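Protein LRIM1 (Anopheles gambiae, PDB 3O53) probably regulates mosquito complement-like immunity as a heterodimer with APL1C, the chain here being its leucine-rich repeat domain. Local coordinates at residues Ala204-Glu209 with Thr217-Arg222; Leu233-Asn238 with Gln262-Val267; Asp256-Asn261 with Gly289-Tyr294. One frame throughout, in Å; residues are numbered along the deposited sequence.

Contact 1: residues Ala204-Glu209 with Thr217-Arg222; sequences AFMGPE and TWISLR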
loop_
_atom_site.group_PDB
_atom_site.type_symbol
_atom_site.label_atom_id
_atom_site.label_comp_id
_atom_site.label_asym_id
_atom_site.label_seq_id
_atom_site.Cartn_x
_atom_site.Cartn_y
_atom_site.Cartn_z
ATOM N N ALA A 204 -12.081 -14.955 -0.933
ATOM C CA ALA A 204 -12.823 -16.143 -0.512
ATOM C C ALA A 204 -11.904 -17.308 -0.121
ATOM O O ALA A 204 -12.327 -18.212 0.584
ATOM C CB ALA A 204 -13.766 -16.590 -1.643
ATOM N N PHE A 205 -10.663 -17.306 -0.606
ATOM C CA PHE A 205 -9.747 -18.424 -0.362
ATOM C C PHE A 205 -8.376 -17.902 0.057
ATOM O O PHE A 205 -7.745 -17.143 -0.671
ATOM C CB PHE A 205 -9.606 -19.283 -1.629
ATOM C CG PHE A 205 -8.721 -20.494 -1.460
ATOM C CD1 PHE A 205 -8.769 -21.254 -0.299
ATOM C CD2 PHE A 205 -7.866 -20.895 -2.480
ATOM C CE1 PHE A 205 -7.964 -22.383 -0.151
ATOM C CE2 PHE A 205 -7.063 -22.023 -2.338
ATOM C CZ PHE A 205 -7.114 -22.765 -1.165
ATOM N N MET A 206 -7.921 -18.297 1.238
ATOM C CA MET A 206 -6.581 -17.944 1.677
ATOM C C MET A 206 -5.648 -19.054 1.210
ATOM O O MET A 206 -5.418 -20.030 1.924
ATOM C CB MET A 206 -6.549 -17.778 3.202
ATOM C CG MET A 206 -5.208 -17.359 3.763
ATOM S SD MET A 206 -5.326 -17.044 5.540
ATOM C CE MET A 206 -3.659 -16.477 5.915
ATOM N N GLY A 207 -5.125 -18.910 -0.005
ATOM C CA GLY A 207 -4.481 -20.017 -0.695
ATOM C C GLY A 207 -2.987 -20.133 -0.461
ATOM O O GLY A 207 -2.441 -19.453 0.398
ATOM N N PRO A 208 -2.320 -21.006 -1.235
ATOM C CA PRO A 208 -0.885 -21.318 -1.105
ATOM C C PRO A 208 0.013 -20.116 -1.343
ATOM O O PRO A 208 1.150 -20.095 -0.885
ATOM C CB PRO A 208 -0.647 -22.371 -2.197
ATOM C CG PRO A 208 -1.986 -22.957 -2.451
ATOM C CD PRO A 208 -2.966 -21.838 -2.265
ATOM N N GLU A 209 -0.502 -19.131 -2.063
ATOM C CA GLU A 209 0.211 -17.882 -2.286
ATOM C C GLU A 209 0.636 -17.243 -0.960
ATOM O O GLU A 209 1.608 -16.488 -0.907
ATOM C CB GLU A 209 -0.676 -16.911 -3.071
ATOM C CG GLU A 209 -1.981 -16.537 -2.369
ATOM C CD GLU A 209 -3.138 -17.501 -2.653
ATOM O OE1 GLU A 209 -2.921 -18.551 -3.301
ATOM O OE2 GLU A 209 -4.278 -17.188 -2.232
ATOM N N THR A 217 5.219 -10.745 10.943
ATOM C CA THR A 217 4.884 -10.525 12.339
ATOM C C THR A 217 3.406 -10.194 12.479
ATOM O O THR A 217 2.763 -10.561 13.453
ATOM C CB THR A 217 5.709 -9.342 12.891
ATOM O OG1 THR A 217 7.104 -9.649 12.775
ATOM C CG2 THR A 217 5.368 -9.063 14.348
ATOM N N TRP A 218 2.862 -9.503 11.483
ATOM C CA TRP A 218 1.515 -8.956 11.572
ATOM C C TRP A 218 0.814 -9.251 10.252
ATOM O O TRP A 218 1.339 -8.919 9.194
ATOM C CB TRP A 218 1.629 -7.446 11.801
ATOM C CG TRP A 218 0.376 -6.686 12.195
ATOM C CD1 TRP A 218 0.097 -6.158 13.424
ATOM C CD2 TRP A 218 -0.716 -6.305 11.339
ATOM N NE1 TRP A 218 -1.115 -5.503 13.394
ATOM C CE2 TRP A 218 -1.628 -5.572 12.130
ATOM C CE3 TRP A 218 -1.016 -6.529 9.989
ATOM C CZ2 TRP A 218 -2.821 -5.061 11.612
ATOM C CZ3 TRP A 218 -2.200 -6.014 9.475
ATOM C CH2 TRP A 218 -3.088 -5.290 10.284
ATOM N N ILE A 219 -0.343 -9.906 10.307
ATOM C CA ILE A 219 -1.127 -10.122 9.105
ATOM C C ILE A 219 -2.612 -10.027 9.425
ATOM O O ILE A 219 -3.067 -10.521 10.455
ATOM C CB ILE A 219 -0.821 -11.481 8.446
ATOM C CG1 ILE A 219 -1.671 -11.663 7.181
ATOM C CG2 ILE A 219 -1.096 -12.627 9.403
ATOM C CD1 ILE A 219 -1.334 -12.909 6.399
ATOM N N SER A 220 -3.364 -9.388 8.534
ATOM C CA SER A 220 -4.815 -9.325 8.676
ATOM C C SER A 220 -5.526 -9.612 7.360
ATOM O O SER A 220 -5.207 -9.036 6.321
ATOM C CB SER A 220 -5.251 -7.954 9.180
ATOM O OG SER A 220 -6.661 -7.917 9.335
ATOM N N LEU A 221 -6.468 -10.539 7.411
ATOM C CA LEU A 221 -7.430 -10.710 6.345
ATOM C C LEU A 221 -8.822 -10.493 6.938
ATOM O O LEU A 221 -9.802 -11.079 6.493
ATOM C CB LEU A 221 -7.301 -12.103 5.715
ATOM C CG LEU A 221 -6.197 -12.258 4.656
ATOM C CD1 LEU A 221 -4.818 -12.261 5.303
ATOM C CD2 LEU A 221 -6.398 -13.536 3.839
ATOM N N ARG A 222 -8.905 -9.627 7.945
ATOM C CA ARG A 222 -10.183 -9.345 8.584
ATOM C C ARG A 222 -11.198 -8.823 7.582
ATOM O O ARG A 222 -10.838 -8.089 6.667
ATOM C CB ARG A 222 -10.007 -8.311 9.703
ATOM C CG ARG A 222 -11.324 -7.881 10.341
ATOM C CD ARG A 222 -11.144 -6.637 11.186
ATOM N NE ARG A 222 -12.318 -6.333 11.999
ATOM C CZ ARG A 222 -12.484 -5.187 12.653
ATOM N NH1 ARG A 222 -11.553 -4.241 12.575
ATOM N NH2 ARG A 222 -13.569 -4.984 13.387
#

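Contact 2: residues Leu233-Asn238 with Gln262-Val267; sequences LRFSQN and QRVQTV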
loop_
_atom_site.group_PDB
_atom_site.type_symbol
_atom_site.label_atom_id
_atom_site.label_comp_id
_atom_site.label_asym_id
_atom_site.label_seq_id
_atom_site.Cartn_x
_atom_site.Cartn_y
_atom_site.Cartn_z
ATOM N N LEU A 233 -0.354 -24.225 4.503
ATOM C CA LEU A 233 0.278 -22.989 4.939
ATOM C C LEU A 233 0.941 -23.175 6.304
ATOM O O LEU A 233 0.389 -23.828 7.182
ATOM C CB LEU A 233 -0.761 -21.864 5.029
ATOM C CG LEU A 233 -1.299 -21.275 3.724
ATOM C CD1 LEU A 233 -2.387 -20.250 4.036
ATOM C CD2 LEU A 233 -0.165 -20.635 2.907
ATOM N N ARG A 234 2.122 -22.593 6.469
ATOM C CA ARG A 234 2.821 -22.596 7.744
ATOM C C ARG A 234 3.346 -21.196 8.042
ATOM O O ARG A 234 3.930 -20.550 7.177
ATOM C CB ARG A 234 4.003 -23.567 7.698
ATOM C CG ARG A 234 3.632 -25.003 7.392
ATOM C CD ARG A 234 2.962 -25.693 8.572
ATOM N NE ARG A 234 2.723 -27.105 8.286
ATOM C CZ ARG A 234 1.634 -27.576 7.682
ATOM N NH1 ARG A 234 0.661 -26.757 7.304
ATOM N NH2 ARG A 234 1.512 -28.875 7.457
ATOM N N PHE A 235 3.137 -20.719 9.261
ATOM C CA PHE A 235 3.737 -19.461 9.676
ATOM C C PHE A 235 4.889 -19.712 10.641
ATOM O O PHE A 235 5.104 -20.836 11.073
ATOM C CB PHE A 235 2.674 -18.537 10.271
ATOM C CG PHE A 235 1.700 -18.030 9.239
ATOM C CD1 PHE A 235 1.938 -16.840 8.573
ATOM C CD2 PHE A 235 0.577 -18.774 8.899
ATOM C CE1 PHE A 235 1.059 -16.378 7.603
ATOM C CE2 PHE A 235 -0.308 -18.318 7.922
ATOM C CZ PHE A 235 -0.064 -17.118 7.278
ATOM N N SER A 236 5.627 -18.655 10.958
ATOM C CA SER A 236 6.831 -18.751 11.767
ATOM C C SER A 236 6.586 -18.244 13.179
ATOM O O SER A 236 5.503 -17.756 13.496
ATOM C CB SER A 236 7.949 -17.922 11.137
ATOM O OG SER A 236 7.711 -16.536 11.326
ATOM N N GLN A 237 7.610 -18.347 14.018
ATOM C CA GLN A 237 7.531 -17.869 15.392
ATOM C C GLN A 237 7.525 -16.347 15.468
ATOM O O GLN A 237 7.307 -15.782 16.533
ATOM C CB GLN A 237 8.699 -18.411 16.221
ATOM C CG GLN A 237 8.342 -19.629 17.055
ATOM C CD GLN A 237 9.260 -19.803 18.248
ATOM O OE1 GLN A 237 10.042 -18.913 18.578
ATOM N NE2 GLN A 237 9.163 -20.952 18.904
ATOM N N ASN A 238 7.790 -15.688 14.342
ATOM C CA ASN A 238 7.739 -14.229 14.273
ATOM C C ASN A 238 6.326 -13.702 14.469
ATOM O O ASN A 238 6.126 -12.576 14.914
ATOM C CB ASN A 238 8.244 -13.742 12.916
ATOM C CG ASN A 238 9.726 -13.938 12.746
ATOM O OD1 ASN A 238 10.467 -14.011 13.723
ATOM N ND2 ASN A 238 10.173 -14.017 11.498
ATOM N N GLN A 262 -0.574 -24.909 15.571
ATOM C CA GLN A 262 -1.127 -24.748 16.910
ATOM C C GLN A 262 -0.814 -23.392 17.532
ATOM O O GLN A 262 -1.673 -22.778 18.170
ATOM C CB GLN A 262 -0.618 -25.870 17.824
ATOM C CG GLN A 262 -1.365 -27.181 17.652
ATOM C CD GLN A 262 -2.863 -27.012 17.832
ATOM O OE1 GLN A 262 -3.317 -26.103 18.530
ATOM N NE2 GLN A 262 -3.638 -27.883 17.200
ATOM N N ARG A 263 0.420 -22.932 17.369
ATOM C CA ARG A 263 0.810 -21.626 17.886
ATOM C C ARG A 263 0.058 -20.484 17.195
ATOM O O ARG A 263 -0.198 -19.441 17.799
ATOM C CB ARG A 263 2.310 -21.403 17.724
ATOM C CG ARG A 263 2.756 -20.051 18.252
ATOM C CD ARG A 263 4.255 -19.844 18.139
ATOM N NE ARG A 263 4.659 -18.571 18.733
ATOM C CZ ARG A 263 4.503 -17.392 18.138
ATOM N NH1 ARG A 263 3.959 -17.333 16.931
ATOM N NH2 ARG A 263 4.892 -16.277 18.743
ATOM N N VAL A 264 -0.278 -20.664 15.925
ATOM C CA VAL A 264 -1.037 -19.639 15.223
ATOM C C VAL A 264 -2.430 -19.543 15.848
ATOM O O VAL A 264 -2.975 -18.454 15.988
ATOM C CB VAL A 264 -1.118 -19.915 13.698
ATOM C CG1 VAL A 264 -1.964 -18.842 13.002
ATOM C CG2 VAL A 264 0.287 -19.964 13.098
ATOM N N GLN A 265 -2.994 -20.677 16.250
ATOM C CA GLN A 265 -4.315 -20.664 16.868
ATOM C C GLN A 265 -4.282 -19.813 18.134
ATOM O O GLN A 265 -5.239 -19.102 18.446
ATOM C CB GLN A 265 -4.784 -22.080 17.205
ATOM C CG GLN A 265 -6.187 -22.115 17.793
ATOM C CD GLN A 265 -6.678 -23.521 18.079
ATOM O OE1 GLN A 265 -6.265 -24.479 17.427
ATOM N NE2 GLN A 265 -7.575 -23.648 19.051
ATOM N N THR A 266 -3.170 -19.901 18.855
ATOM C CA THR A 266 -2.977 -19.157 20.090
ATOM C C THR A 266 -2.804 -17.670 19.801
ATOM O O THR A 266 -3.329 -16.818 20.521
ATOM C CB THR A 266 -1.735 -19.677 20.827
ATOM O OG1 THR A 266 -1.947 -21.050 21.178
ATOM C CG2 THR A 266 -1.447 -18.848 22.082
ATOM N N VAL A 267 -2.072 -17.363 18.735
ATOM C CA VAL A 267 -1.866 -15.978 18.331
ATOM C C VAL A 267 -3.193 -15.358 17.894
ATOM O O VAL A 267 -3.457 -14.198 18.173
ATOM C CB VAL A 267 -0.828 -15.861 17.194
ATOM C CG1 VAL A 267 -0.773 -14.431 16.664
ATOM C CG2 VAL A 267 0.548 -16.307 17.681
HETATM O O HOH W 1 3.240 -19.031 14.790
#

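Contact 3: residues Asp256-Asn261 with Gly289-Tyr294; sequences DFFSKN and GHYGAY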
loop_
_atom_site.group_PDB
_atom_site.type_symbol
_atom_site.label_atom_id
_atom_site.label_comp_id
_atom_site.label_asym_id
_atom_site.label_seq_id
_atom_site.Cartn_x
_atom_site.Cartn_y
_atom_site.Cartn_z
ATOM N N ASP A 256 -8.392 -28.101 10.168
ATOM C CA ASP A 256 -7.248 -28.553 9.375
ATOM C C ASP A 256 -6.039 -27.625 9.499
ATOM O O ASP A 256 -4.923 -28.079 9.750
ATOM C CB ASP A 256 -7.631 -28.693 7.897
ATOM C CG ASP A 256 -8.590 -29.849 7.643
ATOM O OD1 ASP A 256 -8.737 -30.705 8.537
ATOM O OD2 ASP A 256 -9.195 -29.905 6.552
ATOM N N PHE A 257 -6.261 -26.328 9.302
ATOM C CA PHE A 257 -5.176 -25.350 9.326
ATOM C C PHE A 257 -4.514 -25.261 10.703
ATOM O O PHE A 257 -3.287 -25.277 10.812
ATOM C CB PHE A 257 -5.708 -23.969 8.931
ATOM C CG PHE A 257 -4.721 -22.860 9.155
ATOM C CD1 PHE A 257 -3.640 -22.695 8.295
ATOM C CD2 PHE A 257 -4.867 -21.982 10.218
ATOM C CE1 PHE A 257 -2.729 -21.673 8.487
ATOM C CE2 PHE A 257 -3.952 -20.959 10.426
ATOM C CZ PHE A 257 -2.878 -20.806 9.555
ATOM N N PHE A 258 -5.321 -25.148 11.755
ATOM C CA PHE A 258 -4.777 -24.972 13.104
ATOM C C PHE A 258 -4.119 -26.252 13.624
ATOM O O PHE A 258 -3.207 -26.196 14.448
ATOM C CB PHE A 258 -5.860 -24.499 14.089
ATOM C CG PHE A 258 -6.184 -23.025 13.986
ATOM C CD1 PHE A 258 -5.175 -22.086 13.830
ATOM C CD2 PHE A 258 -7.495 -22.580 14.070
ATOM C CE1 PHE A 258 -5.467 -20.724 13.743
ATOM C CE2 PHE A 258 -7.794 -21.217 13.983
ATOM C CZ PHE A 258 -6.776 -20.291 13.819
ATOM N N SER A 259 -4.571 -27.402 13.135
ATOM C CA SER A 259 -4.010 -28.676 13.581
ATOM C C SER A 259 -2.499 -28.706 13.369
ATOM O O SER A 259 -1.781 -29.360 14.106
ATOM C CB SER A 259 -4.656 -29.839 12.829
ATOM O OG SER A 259 -4.182 -29.904 11.491
ATOM N N LYS A 260 -2.017 -27.988 12.361
ATOM C CA LYS A 260 -0.594 -28.001 12.044
ATOM C C LYS A 260 0.037 -26.632 12.260
ATOM O O LYS A 260 1.203 -26.411 11.931
ATOM C CB LYS A 260 -0.382 -28.490 10.613
ATOM C CG LYS A 260 -0.790 -29.943 10.431
ATOM C CD LYS A 260 -0.589 -30.418 9.007
ATOM C CE LYS A 260 -0.894 -31.903 8.873
ATOM N NZ LYS A 260 -0.783 -32.372 7.464
ATOM N N ASN A 261 -0.749 -25.724 12.827
ATOM C CA ASN A 261 -0.282 -24.400 13.214
ATOM C C ASN A 261 -0.834 -24.044 14.598
ATOM O O ASN A 261 -1.484 -23.012 14.782
ATOM C CB ASN A 261 -0.738 -23.362 12.197
ATOM C CG ASN A 261 -0.069 -23.532 10.838
ATOM O OD1 ASN A 261 0.950 -22.903 10.554
ATOM N ND2 ASN A 261 -0.640 -24.387 9.996
ATOM N N GLY A 289 -21.033 -21.826 15.320
ATOM C CA GLY A 289 -20.171 -22.117 16.445
ATOM C C GLY A 289 -18.833 -21.451 16.211
ATOM O O GLY A 289 -18.736 -20.491 15.453
ATOM N N HIS A 290 -17.799 -21.949 16.867
ATOM C CA HIS A 290 -16.461 -21.421 16.685
ATOM C C HIS A 290 -15.517 -22.581 16.501
ATOM O O HIS A 290 -15.799 -23.693 16.936
ATOM C CB HIS A 290 -16.013 -20.616 17.911
ATOM C CG HIS A 290 -16.791 -19.357 18.128
ATOM N ND1 HIS A 290 -18.055 -19.350 18.674
ATOM C CD2 HIS A 290 -16.480 -18.062 17.883
ATOM C CE1 HIS A 290 -18.499 -18.107 18.738
ATOM N NE2 HIS A 290 -17.559 -17.306 18.271
ATOM N N TYR A 291 -14.397 -22.324 15.841
ATOM C CA TYR A 291 -13.246 -23.186 15.989
ATOM C C TYR A 291 -12.110 -22.283 16.408
ATOM O O TYR A 291 -11.621 -21.466 15.624
ATOM C CB TYR A 291 -12.917 -23.975 14.718
ATOM C CG TYR A 291 -11.931 -25.085 15.012
ATOM C CD1 TYR A 291 -12.336 -26.416 15.072
ATOM C CD2 TYR A 291 -10.605 -24.790 15.288
ATOM C CE1 TYR A 291 -11.430 -27.422 15.370
ATOM C CE2 TYR A 291 -9.698 -25.780 15.581
ATOM C CZ TYR A 291 -10.110 -27.091 15.622
ATOM O OH TYR A 291 -9.184 -28.063 15.917
ATOM N N GLY A 292 -11.722 -22.405 17.673
ATOM C CA GLY A 292 -10.851 -21.429 18.276
ATOM C C GLY A 292 -11.592 -20.112 18.292
ATOM O O GLY A 292 -12.804 -20.061 18.505
ATOM N N ALA A 293 -10.876 -19.039 18.016
ATOM C CA ALA A 293 -11.443 -17.713 18.159
ATOM C C ALA A 293 -12.435 -17.348 17.049
ATOM O O ALA A 293 -13.188 -16.393 17.193
ATOM C CB ALA A 293 -10.328 -16.684 18.231
ATOM N N TYR A 294 -12.458 -18.091 15.951
ATOM C CA TYR A 294 -13.267 -17.653 14.813
ATOM C C TYR A 294 -14.593 -18.399 14.642
ATOM O O TYR A 294 -14.680 -19.592 14.881
ATOM C CB TYR A 294 -12.445 -17.746 13.538
ATOM C CG TYR A 294 -11.188 -16.910 13.589
ATOM C CD1 TYR A 294 -11.234 -15.547 13.879
ATOM C CD2 TYR A 294 -9.955 -17.484 13.331
ATOM C CE1 TYR A 294 -10.066 -14.786 13.921
ATOM C CE2 TYR A 294 -8.802 -16.740 13.359
ATOM C CZ TYR A 294 -8.857 -15.403 13.653
ATOM O OH TYR A 294 -7.674 -14.699 13.662
#

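Contact 1: residues Ala204-Glu209 with Thr217-Arg222
M206 reaches across the inside of a leucine-rich repeat solenoid to meet I219 and L221, which start the next turn of the coil. The solenoid puts strand 205-206 on one flank of the turn and strand 218-220 on the other, so the two are not hydrogen-bonded neighbours; even the closest CA atoms, those of M206 and L221, are 8.7 Å apart. Side chains have to span that gap. M206 does most of it: its CG stands anti to the backbone N (chi1 -178°) and the chain beyond stays fully extended, passing CG and SD obliquely over one methyl branch of L221. M206 CG lies 4.0 Å from L221 CD2, and SD is equally near that methyl. Farther along, M206 CE comes to 4.3 Å from I219 CD1, a lighter touch. All three side chains are buried, and the hydrophobic core is carried on by L196 and F242, which pack on I219 from the strands before and after.

The outer sides look quite different. F205 points away from strand 218-220 and is partly exposed, as is W218, which stacks on H241 of the following turn. Between core and surface, buried polar groups are satisfied at the margins. L221 O accepts a hydrogen bond from N247 ND2, a rung of the asparagine ladder usual in these repeats. On the M206 side, G207 N donates to E209 OE2 at 2.9 Å, arriving from above the carboxylate plane. At the end of its strand S220 makes an ST turn, its OG accepting from R222 N at 3.1 Å with an N-H...O angle of 165°.

Contact 2: residues Leu233-Asn238 with Gln262-Val267
R263 holds its CG anti to the backbone N (chi1 180°) and stays straight out to NE, which carries the guanidinium from helix 262-276 over to Q237; V264, with chi1 at 178°, has its CG2 anti to the carbonyl carbon, where it meets F235 CB. These are the two halves of the contact. The inner one is apolar: F235 CB lies 4.0 Å from V264 CG2, and F257 of the preceding helix packs against both residues. The outer half lies near solvent. There Q237 crosses R263 at about a right angle, its CG 4.2 Å from R263 NE, and Q237 O sits over one face of the guanidinium. R263 NH2 comes to 3.3 Å from Q237 O, but the angle is too poor for a hydrogen bond. Firmer links include those of R263 NH1, which donates to L239 O and to a water 2.8 Å away in the guanidinium plane; that water in turn donates to S236 O at 2.9 Å. The start of helix 262-276, the second helix after strand 241-243, is thus laid against the 233-238 loop, consistent with a C-terminal cap. The carbonyl oxygens of S236, Q237 and L239 near the guanidinium probably stabilise its positive charge.

Contact 3: residues Asp256-Asn261 with Gly289-Tyr294
F258, near the end of helix 251-259, meets Y291 and Y294 at the edge of its ring, and the segment that supplies both tyrosines begins at G289. Here the strand 289-291 pairs with 294-296 through backbone bonds between G289 and C296. H290 turns to other business: its NE2 bonds to E281 O.

Y291 makes the first approach. Its CG is anti to the backbone N (chi1 -167°), which sends the ring out beside F258, the two side chains sliding past each other in opposite directions. Y291 CD2 reaches F258 CD2 at 4.0 Å, lying near the plane of the phenylalanine ring. L254 and R255, a turn earlier on the helix, also touch the tyrosine.

Y291 opens a type II' turn that closes at Y294 and makes a tight beta hairpin, with Y291 N donating to Y294 O at 2.9 Å. The hairpin and helix 251-259 belong to the region after the last repeat, where the disulfides C251-C296 and C283-C295 are consistent with the C-terminal cap of an extracellular leucine-rich repeat domain. G292 takes the second place of the turn with a positive phi of 63°, and a backbone bond joins A293 to E281.

Y294 then comes back toward the helix, crossing F258 at about a right angle. The rings meet edge against edge, F258 CZ being 4.1 Å from Y294 CE2. A268 of helix 262-276 and F242 of the last repeat strand also pack on this buried tyrosine, and its OH is held by a hydrogen bond with L244 N.

How the contacts relate
Along the chain contact 1 closes before contact 2 opens, whereas contacts 2 and 3 interleave: 233-238, 256-261, 262-267, then 289-294. All three gather at the C-terminal end of the solenoid. The centres of contact 1 and contact 2 lie about 13 Å apart. Those of contact 2 and contact 3 are about 11 Å apart. Contact 1 and contact 3, with centres about 14 Å apart, do not touch. M206 of contact 1 packs on L233 and F235 of contact 2, while N261 of contact 3 hydrogen-bonds to L233 O. Helices 251-259 and 262-276, consecutive in sequence, tie contacts 2 and 3 together. The repeat core is thus joined, by way of the 233-238 loop, to the helices and hairpin at its end, consistent with a C-terminal cap.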